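Local structure of exoribonuclease II, mitochondrial (Candida glabrata, 6F3H) at residues A[234-238]-A[740-745]; A[300-306]-A[353-358]; A[455-461]-A[734-739]; A[462-466]-A[749-753]. The protein degrades RNA in mitochondria as a 3'-to-5' exoribonuclease of the RNB (RNase II) family, with magnesium at its active site. The protein carries 1 engineered substitution. Residues are numbered along the deposited sequence.

Interaction 1: A[234-238]-A[740-745]; sequences VYTNT and DILKIF. With nucleotides of chain C.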
# COMPACT_ATOMS: atom_id res chain seq x y z
N VAL A 234 2.36 -12.41 -7.18
CA VAL A 234 2.84 -11.26 -7.93
C VAL A 234 1.91 -10.10 -7.63
O VAL A 234 0.71 -10.16 -7.90
CB VAL A 234 2.86 -11.59 -9.42
CG1 VAL A 234 3.10 -10.34 -10.23
CG2 VAL A 234 3.90 -12.64 -9.71
N TYR A 235 2.46 -9.01 -7.13
CA TYR A 235 1.66 -7.85 -6.79
C TYR A 235 1.72 -6.86 -7.94
O TYR A 235 2.79 -6.62 -8.49
CB TYR A 235 2.18 -7.23 -5.51
CG TYR A 235 1.84 -8.06 -4.32
CD1 TYR A 235 2.62 -9.13 -3.95
CD2 TYR A 235 0.73 -7.75 -3.56
CE1 TYR A 235 2.29 -9.88 -2.83
CE2 TYR A 235 0.39 -8.48 -2.46
CZ TYR A 235 1.17 -9.53 -2.09
OH TYR A 235 0.79 -10.23 -0.96
N THR A 236 0.56 -6.32 -8.30
CA THR A 236 0.43 -5.39 -9.41
C THR A 236 0.04 -4.04 -8.82
O THR A 236 -0.98 -3.93 -8.14
CB THR A 236 -0.65 -5.85 -10.38
OG1 THR A 236 -0.24 -7.04 -11.07
CG2 THR A 236 -0.95 -4.76 -11.41
N ASN A 237 0.85 -3.00 -9.07
CA ASN A 237 0.51 -1.69 -8.55
C ASN A 237 -0.68 -1.12 -9.30
O ASN A 237 -0.80 -1.26 -10.52
CB ASN A 237 1.69 -0.74 -8.64
CG ASN A 237 1.29 0.73 -8.37
OD1 ASN A 237 0.66 1.04 -7.35
ND2 ASN A 237 1.65 1.63 -9.26
N THR A 238 -1.59 -0.50 -8.54
CA THR A 238 -2.83 0.08 -9.04
C THR A 238 -2.61 1.26 -9.99
O THR A 238 -3.46 1.54 -10.85
CB THR A 238 -3.67 0.58 -7.86
OG1 THR A 238 -3.48 -0.27 -6.73
CG2 THR A 238 -5.12 0.67 -8.23
N ASP A 740 2.09 -1.11 -1.55
CA ASP A 740 0.92 -1.81 -2.07
C ASP A 740 0.48 -2.91 -1.13
O ASP A 740 -0.68 -2.98 -0.75
CB ASP A 740 1.24 -2.35 -3.43
CG ASP A 740 1.59 -1.27 -4.38
OD1 ASP A 740 0.88 -0.23 -4.37
OD2 ASP A 740 2.60 -1.45 -5.09
N ILE A 741 1.42 -3.80 -0.78
CA ILE A 741 1.14 -4.86 0.19
C ILE A 741 0.41 -4.31 1.41
O ILE A 741 -0.56 -4.91 1.89
CB ILE A 741 2.46 -5.56 0.58
CG1 ILE A 741 3.09 -6.26 -0.63
CG2 ILE A 741 2.24 -6.49 1.76
CD1 ILE A 741 4.44 -6.90 -0.34
N LEU A 742 0.86 -3.16 1.93
CA LEU A 742 0.26 -2.63 3.16
C LEU A 742 -1.17 -2.14 2.94
O LEU A 742 -2.05 -2.42 3.76
CB LEU A 742 1.14 -1.54 3.75
CG LEU A 742 2.43 -2.12 4.33
CD1 LEU A 742 3.41 -1.02 4.70
CD2 LEU A 742 2.11 -2.97 5.53
N LYS A 743 -1.43 -1.43 1.84
CA LYS A 743 -2.80 -1.04 1.53
C LYS A 743 -3.71 -2.27 1.56
O LYS A 743 -4.77 -2.27 2.20
CB LYS A 743 -2.89 -0.36 0.15
CG LYS A 743 -1.73 0.58 -0.25
CD LYS A 743 -2.10 1.64 -1.34
CE LYS A 743 -0.93 2.00 -2.30
NZ LYS A 743 -1.25 3.07 -3.31
N ILE A 744 -3.24 -3.34 0.94
CA ILE A 744 -4.01 -4.57 0.82
C ILE A 744 -4.30 -5.15 2.19
O ILE A 744 -5.45 -5.38 2.56
CB ILE A 744 -3.25 -5.56 -0.07
CG1 ILE A 744 -3.47 -5.21 -1.55
CG2 ILE A 744 -3.61 -6.99 0.27
CD1 ILE A 744 -2.34 -5.57 -2.45
N PHE A 745 -3.24 -5.41 2.95
CA PHE A 745 -3.46 -6.07 4.22
C PHE A 745 -4.13 -5.14 5.23
O PHE A 745 -4.81 -5.63 6.13
CB PHE A 745 -2.15 -6.63 4.74
CG PHE A 745 -1.78 -7.89 4.05
CD1 PHE A 745 -2.42 -9.08 4.36
CD2 PHE A 745 -0.84 -7.88 3.04
CE1 PHE A 745 -2.12 -10.23 3.69
CE2 PHE A 745 -0.54 -9.03 2.38
CZ PHE A 745 -1.18 -10.21 2.70
P A C 1 -8.06 1.32 -6.45
OP1 A C 1 -6.92 0.66 -5.79
OP2 A C 1 -7.83 2.36 -7.49
O5' A C 1 -8.87 1.94 -5.23
C5' A C 1 -8.29 2.97 -4.46
C4' A C 1 -8.52 4.32 -5.11
O4' A C 1 -9.95 4.56 -5.22
C3' A C 1 -7.99 5.50 -4.33
O3' A C 1 -6.64 5.77 -4.58
C2' A C 1 -8.93 6.62 -4.70
O2' A C 1 -8.62 7.12 -5.99
C1' A C 1 -10.25 5.87 -4.79
N9 A C 1 -10.89 5.72 -3.47
C8 A C 1 -10.29 5.60 -2.23
N7 A C 1 -11.14 5.45 -1.25
C5 A C 1 -12.37 5.45 -1.89
C6 A C 1 -13.67 5.32 -1.40
N6 A C 1 -13.94 5.17 -0.11
N1 A C 1 -14.69 5.36 -2.30
C2 A C 1 -14.40 5.52 -3.60
N3 A C 1 -13.21 5.65 -4.18
C4 A C 1 -12.23 5.61 -3.26

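Interaction 2: A[300-306]-A[353-358]; sequences NDYAAGN and FILGNW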
# COMPACT_ATOMS: atom_id res chain seq x y z
N ASN A 300 -3.57 -23.44 8.63
CA ASN A 300 -3.09 -22.11 8.93
C ASN A 300 -2.60 -21.42 7.67
O ASN A 300 -3.05 -20.31 7.35
CB ASN A 300 -2.01 -22.22 9.99
CG ASN A 300 -1.51 -20.90 10.42
OD1 ASN A 300 -2.27 -20.05 10.86
ND2 ASN A 300 -0.21 -20.71 10.31
N ASP A 301 -1.70 -22.06 6.93
CA ASP A 301 -1.23 -21.45 5.70
C ASP A 301 -2.37 -21.17 4.72
O ASP A 301 -2.23 -20.31 3.86
CB ASP A 301 -0.15 -22.33 5.06
CG ASP A 301 1.21 -22.18 5.73
OD1 ASP A 301 1.42 -21.13 6.35
OD2 ASP A 301 2.09 -23.07 5.63
N TYR A 302 -3.50 -21.85 4.85
CA TYR A 302 -4.60 -21.51 3.96
C TYR A 302 -5.36 -20.27 4.44
O TYR A 302 -5.54 -19.33 3.67
CB TYR A 302 -5.55 -22.70 3.81
CG TYR A 302 -6.48 -22.60 2.62
CD1 TYR A 302 -6.12 -23.07 1.37
CD2 TYR A 302 -7.73 -22.01 2.75
CE1 TYR A 302 -6.98 -22.95 0.28
CE2 TYR A 302 -8.59 -21.89 1.68
CZ TYR A 302 -8.22 -22.36 0.45
OH TYR A 302 -9.10 -22.22 -0.60
N ALA A 303 -5.77 -20.25 5.71
CA ALA A 303 -6.51 -19.11 6.25
C ALA A 303 -5.73 -17.81 6.13
O ALA A 303 -6.32 -16.74 5.91
CB ALA A 303 -6.87 -19.35 7.71
N ALA A 304 -4.42 -17.87 6.34
CA ALA A 304 -3.56 -16.71 6.23
C ALA A 304 -3.38 -16.22 4.81
O ALA A 304 -2.93 -15.10 4.62
CB ALA A 304 -2.21 -17.06 6.82
N GLY A 305 -3.76 -17.02 3.81
CA GLY A 305 -3.61 -16.63 2.42
C GLY A 305 -2.27 -16.96 1.79
O GLY A 305 -1.97 -16.44 0.71
N ASN A 306 -1.47 -17.81 2.43
CA ASN A 306 -0.14 -18.14 1.92
C ASN A 306 -0.16 -19.18 0.81
O ASN A 306 0.73 -19.18 -0.04
CB ASN A 306 0.73 -18.66 3.04
CG ASN A 306 1.09 -17.61 4.03
OD1 ASN A 306 1.30 -16.45 3.68
ND2 ASN A 306 1.15 -18.01 5.28
N PHE A 353 -5.90 -14.63 11.57
CA PHE A 353 -4.93 -15.47 10.91
C PHE A 353 -4.22 -14.77 9.78
O PHE A 353 -3.15 -15.23 9.36
CB PHE A 353 -5.62 -16.71 10.35
CG PHE A 353 -6.16 -17.62 11.38
CD1 PHE A 353 -5.32 -18.41 12.14
CD2 PHE A 353 -7.52 -17.69 11.61
CE1 PHE A 353 -5.81 -19.25 13.09
CE2 PHE A 353 -8.02 -18.53 12.55
CZ PHE A 353 -7.15 -19.31 13.29
N ILE A 354 -4.81 -13.70 9.25
CA ILE A 354 -4.15 -12.85 8.28
C ILE A 354 -2.77 -12.48 8.78
O ILE A 354 -1.83 -12.27 7.99
CB ILE A 354 -5.01 -11.60 8.05
CG1 ILE A 354 -6.44 -12.04 7.72
CG2 ILE A 354 -4.44 -10.73 6.97
CD1 ILE A 354 -7.42 -10.90 7.68
N LEU A 355 -2.61 -12.43 10.09
CA LEU A 355 -1.32 -12.08 10.65
C LEU A 355 -0.27 -13.12 10.33
O LEU A 355 0.92 -12.83 10.43
CB LEU A 355 -1.47 -11.93 12.16
CG LEU A 355 -2.70 -11.05 12.41
CD1 LEU A 355 -2.97 -10.89 13.89
CD2 LEU A 355 -2.49 -9.70 11.74
N GLY A 356 -0.67 -14.31 9.94
CA GLY A 356 0.26 -15.31 9.49
C GLY A 356 0.78 -15.13 8.08
O GLY A 356 1.60 -15.92 7.63
N ASN A 357 0.30 -14.12 7.35
CA ASN A 357 0.61 -14.05 5.94
C ASN A 357 2.08 -13.70 5.73
O ASN A 357 2.62 -12.80 6.39
CB ASN A 357 -0.33 -13.05 5.28
CG ASN A 357 -0.17 -13.05 3.81
OD1 ASN A 357 0.91 -12.76 3.32
ND2 ASN A 357 -1.23 -13.39 3.08
N TRP A 358 2.72 -14.39 4.78
CA TRP A 358 4.16 -14.27 4.60
C TRP A 358 4.53 -12.93 3.99
O TRP A 358 5.61 -12.40 4.26
CB TRP A 358 4.69 -15.40 3.72
CG TRP A 358 4.54 -16.77 4.32
CD1 TRP A 358 4.52 -17.08 5.64
CD2 TRP A 358 4.40 -18.01 3.61
NE1 TRP A 358 4.37 -18.44 5.81
CE2 TRP A 358 4.29 -19.03 4.58
CE3 TRP A 358 4.35 -18.36 2.26
CZ2 TRP A 358 4.14 -20.38 4.24
CZ3 TRP A 358 4.19 -19.70 1.92
CH2 TRP A 358 4.09 -20.69 2.91

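Interaction 3: A[455-461]-A[734-739]; sequences LKRAFTT and SFQARA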
# COMPACT_ATOMS: atom_id res chain seq x y z
N LEU A 455 14.96 0.59 5.76
CA LEU A 455 14.53 0.83 4.39
C LEU A 455 13.88 -0.39 3.78
O LEU A 455 13.05 -0.28 2.88
CB LEU A 455 15.74 1.26 3.57
CG LEU A 455 16.37 2.54 4.12
CD1 LEU A 455 17.72 2.78 3.47
CD2 LEU A 455 15.45 3.75 3.91
N LYS A 456 14.26 -1.58 4.25
CA LYS A 456 13.58 -2.77 3.78
C LYS A 456 12.13 -2.77 4.24
O LYS A 456 11.22 -2.90 3.42
CB LYS A 456 14.32 -4.01 4.27
CG LYS A 456 13.79 -5.34 3.75
CD LYS A 456 14.55 -6.49 4.39
CE LYS A 456 13.61 -7.43 5.16
NZ LYS A 456 12.71 -6.80 6.19
N ARG A 457 11.89 -2.57 5.54
CA ARG A 457 10.53 -2.35 6.00
C ARG A 457 10.08 -0.98 5.54
O ARG A 457 9.96 -0.08 6.36
CB ARG A 457 10.42 -2.32 7.52
CG ARG A 457 11.41 -3.09 8.28
CD ARG A 457 10.83 -3.16 9.66
NE ARG A 457 11.47 -4.13 10.53
CZ ARG A 457 11.09 -4.33 11.80
NH1 ARG A 457 10.10 -3.61 12.31
NH2 ARG A 457 11.68 -5.25 12.55
N ALA A 458 9.81 -0.80 4.27
CA ALA A 458 9.74 0.54 3.72
C ALA A 458 8.77 1.49 4.43
O ALA A 458 8.76 2.67 4.09
CB ALA A 458 9.38 0.45 2.24
N PHE A 459 7.91 1.03 5.33
CA PHE A 459 7.06 1.92 6.11
C PHE A 459 6.84 1.30 7.47
O PHE A 459 7.19 0.16 7.73
CB PHE A 459 5.69 2.18 5.46
CG PHE A 459 5.77 2.63 4.03
CD1 PHE A 459 6.13 1.76 3.02
CD2 PHE A 459 5.54 3.94 3.70
CE1 PHE A 459 6.24 2.19 1.71
CE2 PHE A 459 5.64 4.38 2.37
CZ PHE A 459 6.00 3.51 1.39
N THR A 460 6.26 2.07 8.36
CA THR A 460 5.74 1.44 9.55
C THR A 460 4.44 0.78 9.16
O THR A 460 3.74 1.24 8.25
CB THR A 460 5.56 2.45 10.67
OG1 THR A 460 6.82 2.66 11.30
CG2 THR A 460 4.67 1.91 11.70
N THR A 461 4.18 -0.38 9.76
CA THR A 461 3.00 -1.19 9.49
C THR A 461 1.95 -0.92 10.58
O THR A 461 2.15 -1.28 11.74
CB THR A 461 3.37 -2.66 9.42
OG1 THR A 461 4.35 -2.85 8.39
CG2 THR A 461 2.16 -3.45 9.08
N SER A 734 11.23 -0.62 -4.45
CA SER A 734 11.10 -1.36 -3.20
C SER A 734 9.98 -0.77 -2.35
O SER A 734 9.18 -1.51 -1.76
CB SER A 734 12.41 -1.31 -2.42
OG SER A 734 13.53 -1.46 -3.29
N PHE A 735 9.88 0.55 -2.33
CA PHE A 735 8.89 1.23 -1.50
C PHE A 735 7.49 1.03 -2.03
O PHE A 735 6.56 0.74 -1.27
CB PHE A 735 9.18 2.71 -1.46
CG PHE A 735 10.42 3.07 -0.73
CD1 PHE A 735 11.07 2.14 0.06
CD2 PHE A 735 10.92 4.36 -0.79
CE1 PHE A 735 12.22 2.49 0.76
CE2 PHE A 735 12.05 4.72 -0.09
CZ PHE A 735 12.71 3.79 0.68
N GLN A 736 7.31 1.27 -3.32
CA GLN A 736 5.98 1.12 -3.89
C GLN A 736 5.47 -0.30 -3.68
O GLN A 736 4.30 -0.49 -3.33
CB GLN A 736 6.00 1.46 -5.36
CG GLN A 736 4.65 1.41 -5.93
CD GLN A 736 3.83 2.60 -5.55
OE1 GLN A 736 3.99 3.66 -6.14
NE2 GLN A 736 2.90 2.43 -4.60
N ALA A 737 6.35 -1.29 -3.84
CA ALA A 737 5.98 -2.66 -3.51
C ALA A 737 5.41 -2.74 -2.10
O ALA A 737 4.25 -3.13 -1.91
CB ALA A 737 7.19 -3.57 -3.65
N ARG A 738 6.20 -2.33 -1.11
CA ARG A 738 5.75 -2.45 0.27
C ARG A 738 4.55 -1.58 0.54
O ARG A 738 3.74 -1.89 1.41
CB ARG A 738 6.85 -2.08 1.23
CG ARG A 738 7.87 -3.13 1.32
CD ARG A 738 7.35 -4.18 2.25
NE ARG A 738 6.78 -3.54 3.42
CZ ARG A 738 6.10 -4.19 4.36
NH1 ARG A 738 5.62 -3.52 5.40
NH2 ARG A 738 5.90 -5.51 4.24
N ALA A 739 4.42 -0.48 -0.19
CA ALA A 739 3.25 0.35 -0.01
C ALA A 739 2.01 -0.41 -0.43
O ALA A 739 1.01 -0.41 0.28
CB ALA A 739 3.38 1.63 -0.84

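Interaction 4: A[462-466]-A[749-753]; sequences YLPDL and SSTYW. With nucleotides of chain C.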
# COMPACT_ATOMS: atom_id res chain seq x y z
N TYR A 462 0.87 -0.26 10.21
CA TYR A 462 -0.19 0.13 11.13
C TYR A 462 -1.42 -0.70 10.82
O TYR A 462 -2.01 -0.56 9.74
CB TYR A 462 -0.51 1.62 11.00
CG TYR A 462 0.61 2.60 11.38
CD1 TYR A 462 1.00 2.78 12.71
CD2 TYR A 462 1.25 3.36 10.42
CE1 TYR A 462 2.01 3.68 13.05
CE2 TYR A 462 2.26 4.25 10.74
CZ TYR A 462 2.63 4.41 12.06
OH TYR A 462 3.64 5.30 12.38
N LEU A 463 -1.81 -1.57 11.75
CA LEU A 463 -2.99 -2.42 11.61
C LEU A 463 -3.86 -2.39 12.86
O LEU A 463 -3.34 -2.26 13.97
CB LEU A 463 -2.58 -3.86 11.33
CG LEU A 463 -2.01 -4.14 9.96
CD1 LEU A 463 -1.40 -5.49 10.02
CD2 LEU A 463 -3.13 -4.14 8.93
N PRO A 464 -5.19 -2.55 12.72
CA PRO A 464 -6.06 -2.58 13.91
C PRO A 464 -5.59 -3.55 14.96
O PRO A 464 -5.87 -3.36 16.15
CB PRO A 464 -7.41 -3.02 13.34
CG PRO A 464 -7.37 -2.63 11.94
CD PRO A 464 -5.95 -2.81 11.49
N ASP A 465 -4.90 -4.60 14.54
CA ASP A 465 -4.38 -5.60 15.45
C ASP A 465 -3.10 -5.13 16.12
O ASP A 465 -2.89 -5.40 17.31
CB ASP A 465 -4.15 -6.91 14.71
CG ASP A 465 -5.41 -7.44 14.05
OD1 ASP A 465 -5.87 -6.80 13.08
OD2 ASP A 465 -5.94 -8.50 14.48
N LEU A 466 -2.22 -4.47 15.38
CA LEU A 466 -0.86 -4.27 15.87
C LEU A 466 -0.16 -3.20 15.05
O LEU A 466 -0.69 -2.70 14.06
CB LEU A 466 -0.07 -5.57 15.83
CG LEU A 466 0.60 -5.72 14.46
CD1 LEU A 466 1.74 -6.70 14.54
CD2 LEU A 466 -0.41 -6.12 13.39
N SER A 749 -7.43 -6.95 6.85
CA SER A 749 -7.67 -7.11 8.28
C SER A 749 -8.88 -6.34 8.77
O SER A 749 -9.70 -6.85 9.54
CB SER A 749 -6.47 -6.64 9.07
OG SER A 749 -6.72 -6.90 10.43
N SER A 750 -9.00 -5.08 8.36
CA SER A 750 -10.13 -4.30 8.82
C SER A 750 -11.43 -4.88 8.32
O SER A 750 -12.41 -4.95 9.06
CB SER A 750 -9.95 -2.86 8.37
OG SER A 750 -8.79 -2.30 8.97
N THR A 751 -11.46 -5.30 7.07
CA THR A 751 -12.58 -6.08 6.56
C THR A 751 -12.87 -7.28 7.44
O THR A 751 -14.03 -7.54 7.79
CB THR A 751 -12.30 -6.53 5.16
OG1 THR A 751 -12.02 -5.37 4.37
CG2 THR A 751 -13.49 -7.18 4.63
N TYR A 752 -11.83 -8.05 7.79
CA TYR A 752 -12.06 -9.22 8.62
C TYR A 752 -12.82 -8.82 9.86
O TYR A 752 -13.80 -9.47 10.22
CB TYR A 752 -10.73 -9.87 9.00
CG TYR A 752 -10.79 -10.87 10.15
CD1 TYR A 752 -11.44 -12.10 10.01
CD2 TYR A 752 -10.15 -10.62 11.35
CE1 TYR A 752 -11.47 -13.03 11.05
CE2 TYR A 752 -10.18 -11.56 12.40
CZ TYR A 752 -10.83 -12.74 12.25
OH TYR A 752 -10.79 -13.57 13.34
N TRP A 753 -12.43 -7.69 10.46
CA TRP A 753 -13.05 -7.24 11.70
C TRP A 753 -14.41 -6.58 11.47
O TRP A 753 -15.32 -6.76 12.28
CB TRP A 753 -12.11 -6.30 12.44
CG TRP A 753 -10.89 -6.97 12.99
CD1 TRP A 753 -9.62 -6.79 12.56
CD2 TRP A 753 -10.82 -7.94 14.05
NE1 TRP A 753 -8.75 -7.57 13.30
CE2 TRP A 753 -9.47 -8.29 14.22
CE3 TRP A 753 -11.77 -8.54 14.88
CZ2 TRP A 753 -9.04 -9.20 15.16
CZ3 TRP A 753 -11.33 -9.45 15.83
CH2 TRP A 753 -9.98 -9.77 15.96
P C C 6 2.68 11.64 12.50
OP1 C C 6 3.65 12.08 13.51
OP2 C C 6 3.06 11.47 11.09
O5' C C 6 2.10 10.29 13.08
C5' C C 6 1.45 10.30 14.34
C4' C C 6 0.73 9.00 14.62
O4' C C 6 -0.44 8.85 13.77
C3' C C 6 1.50 7.73 14.37
O3' C C 6 2.48 7.45 15.34
C2' C C 6 0.39 6.72 14.36
O2' C C 6 -0.09 6.58 15.68
C1' C C 6 -0.68 7.48 13.58
N1 C C 6 -0.65 7.14 12.13
C2 C C 6 -1.36 5.98 11.70
O2 C C 6 -1.99 5.32 12.52
N3 C C 6 -1.38 5.56 10.42
C4 C C 6 -0.72 6.27 9.54
N4 C C 6 -0.78 5.83 8.27
C5 C C 6 0.01 7.45 9.91
C6 C C 6 0.03 7.84 11.19

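Interaction 1: A[234-238]-A[740-745]
A single tyrosine, Tyr235, spans the gap between a strand and a helix that cross almost at a right angle. Residues 234-237, at the end of edge strand 231-237, run across the middle of the long helix 725-761: the two segment axes make 95° and approach to 9.7 Å. That gap is bridged by the Tyr235 side chain, whose CA-to-CB bond points at the helix. Ile741 lies over one face of the ring in a CH-pi contact, its CG1 4.0 Å from the Tyr235 ring centroid and 10° off the normal. One turn along, Ile744 CD1 meets the ring edge at Tyr235 CD2, 3.9 Å away. Farther out, Tyr235 OH lies 3.8 Å from Phe745 CE2 and hydrogen-bonds Asp359 outside the two segments. Asp740 faces the strand near Asn237, with their CA atoms 6.5 Å apart. Thr236 turns away and hydrogen-bonds the carbonyl of Ile82, while Thr238 CG2 comes within 3.0 Å of OP1 of A1 of chain C, placing the residue just after the strand beside the bound RNA. With the tyrosine hydroxyl satisfied by Asp359, what the ring offers the helix is its apolar face and edge.

Interaction 2: A[300-306]-A[353-358]
A Schellman motif closes helix 293-303, and the loop 353-358, with its short 3-10 turn, packs against it. Gly305, at positive phi (87°), lets the chain turn back: Gly305 N bonds Tyr302 O (2.9 Å) and Asn306 N bonds Asp301 O (3.0 Å). Ala304 O is taken up across the contact by Asn357 ND2 at 2.9 Å, while Asn357 OD1 receives Asp359 N. Asn306 serves the loop with both ends of its amide: its OD1 accepts from Trp358 N at 2.7 Å, and its ND2 donates to Gly356 O at 3.2 Å and weakly to Asp301 OD1 at 3.3 Å. The other oxygen of that aspartate, OD2, bonds Tyr258. Ala303 O is satisfied by Arg334 of helix 334-343. Apolar contact is modest, Ala303 CB meeting Phe353 CB at 3.9 Å; Ala304 CB rests against the backbone, 3.3 Å from Phe353 O. The indole of Trp358 covers the asparagine, with Asn306 CB 3.6 Å from the centroid of its six-membered ring and only 6° off the normal.

Interaction 3: A[455-461]-A[734-739]
Ala458 is a small bump set into the surface of helix 725-761. Its CB points at the helix and fits between two side chains one turn apart, 3.2 Å from Phe735 CD1 and 3.7 Å from Arg738 CB. The Phe735 ring in turn lies against the last turn of helix 449-456, its edge meeting the backbone there with CE1 3.6 Å from Leu455 O, while Leu455 CD2 touches Phe735 CZ at 4.2 Å. In the RNB domain, the chain leaves helix 449-456 through an inverse gamma turn centred on Arg457, which brings Ala458 and Phe459 against the long helix 725-761. Phe459 fills the next hollow: its ring edge abuts the helix backbone, CE1 lying 3.3 Å from Phe735 O, and the same CE1 rests 3.9 Å from Ala739 CB. Helix 703-716 adds Pro704, which touches both phenylalanines. Arg738 curls its side chain past Ala458, CG coming to 4.0 Å from Lys456 O, and its NH1 gives a weak hydrogen bond to Thr461 OG1 at 3.3 Å.

Interaction 4: A[462-466]-A[749-753]
Tyr462 starts the segment on its RNA side: N3 of C6 of chain C lies over one face of the tyrosine ring, 3.4 Å from Tyr462 CD2, while Tyr462 O is bonded by Gln746 of helix 725-761. Leu463 begins a two-residue hairpin turn, its N bonded to Leu466 O at 2.8 Å, and its CD2 reaches Ser749 CB at 4.2 Å. Pro464, the first residue of the tip, points at the helix and packs CG 3.3 Å from Ser750 OG, with CB 4.4 Å from Trp753 CD1. Asp465 supplies the polar core of the contact: its OD1 accepts hydrogen bonds from Ser749 OG at 2.8 Å and from Trp753 NE1 at 3.0 Å, two donors one helical turn apart, while OD2 is bonded by Asn352. Leu466 closes the turn, its N returning a weak bond to Leu463 O at 2.9 Å. The tip of the hairpin formed by strands 461-462 and 467-468 thus sits against helix 725-761, beside Val581 of strand 580-584, which touches Pro464, Ser750 and Trp753.

Helix 725-761 is common to interactions 1, 3 and 4, which meet successive portions of it; interaction 2, off that helix, touches interactions 1 and 4 but not 3, through Ile354 and Asn357 on Phe745 and Ile354 on Tyr752. Interactions 1 and 4 are buried, whereas 2 and 3 are only partly so. Their chemistry does not simply follow burial: interaction 1 relies on apolar packing and interaction 4 on a carboxylate with two donors, while interaction 2 is rich in hydrogen bonds and interaction 3 has a single weak one. Interactions 3 and 4 are continuous along 455-466, and Leu742 links interaction 1 to interaction 3 by touching Phe459 and Thr461.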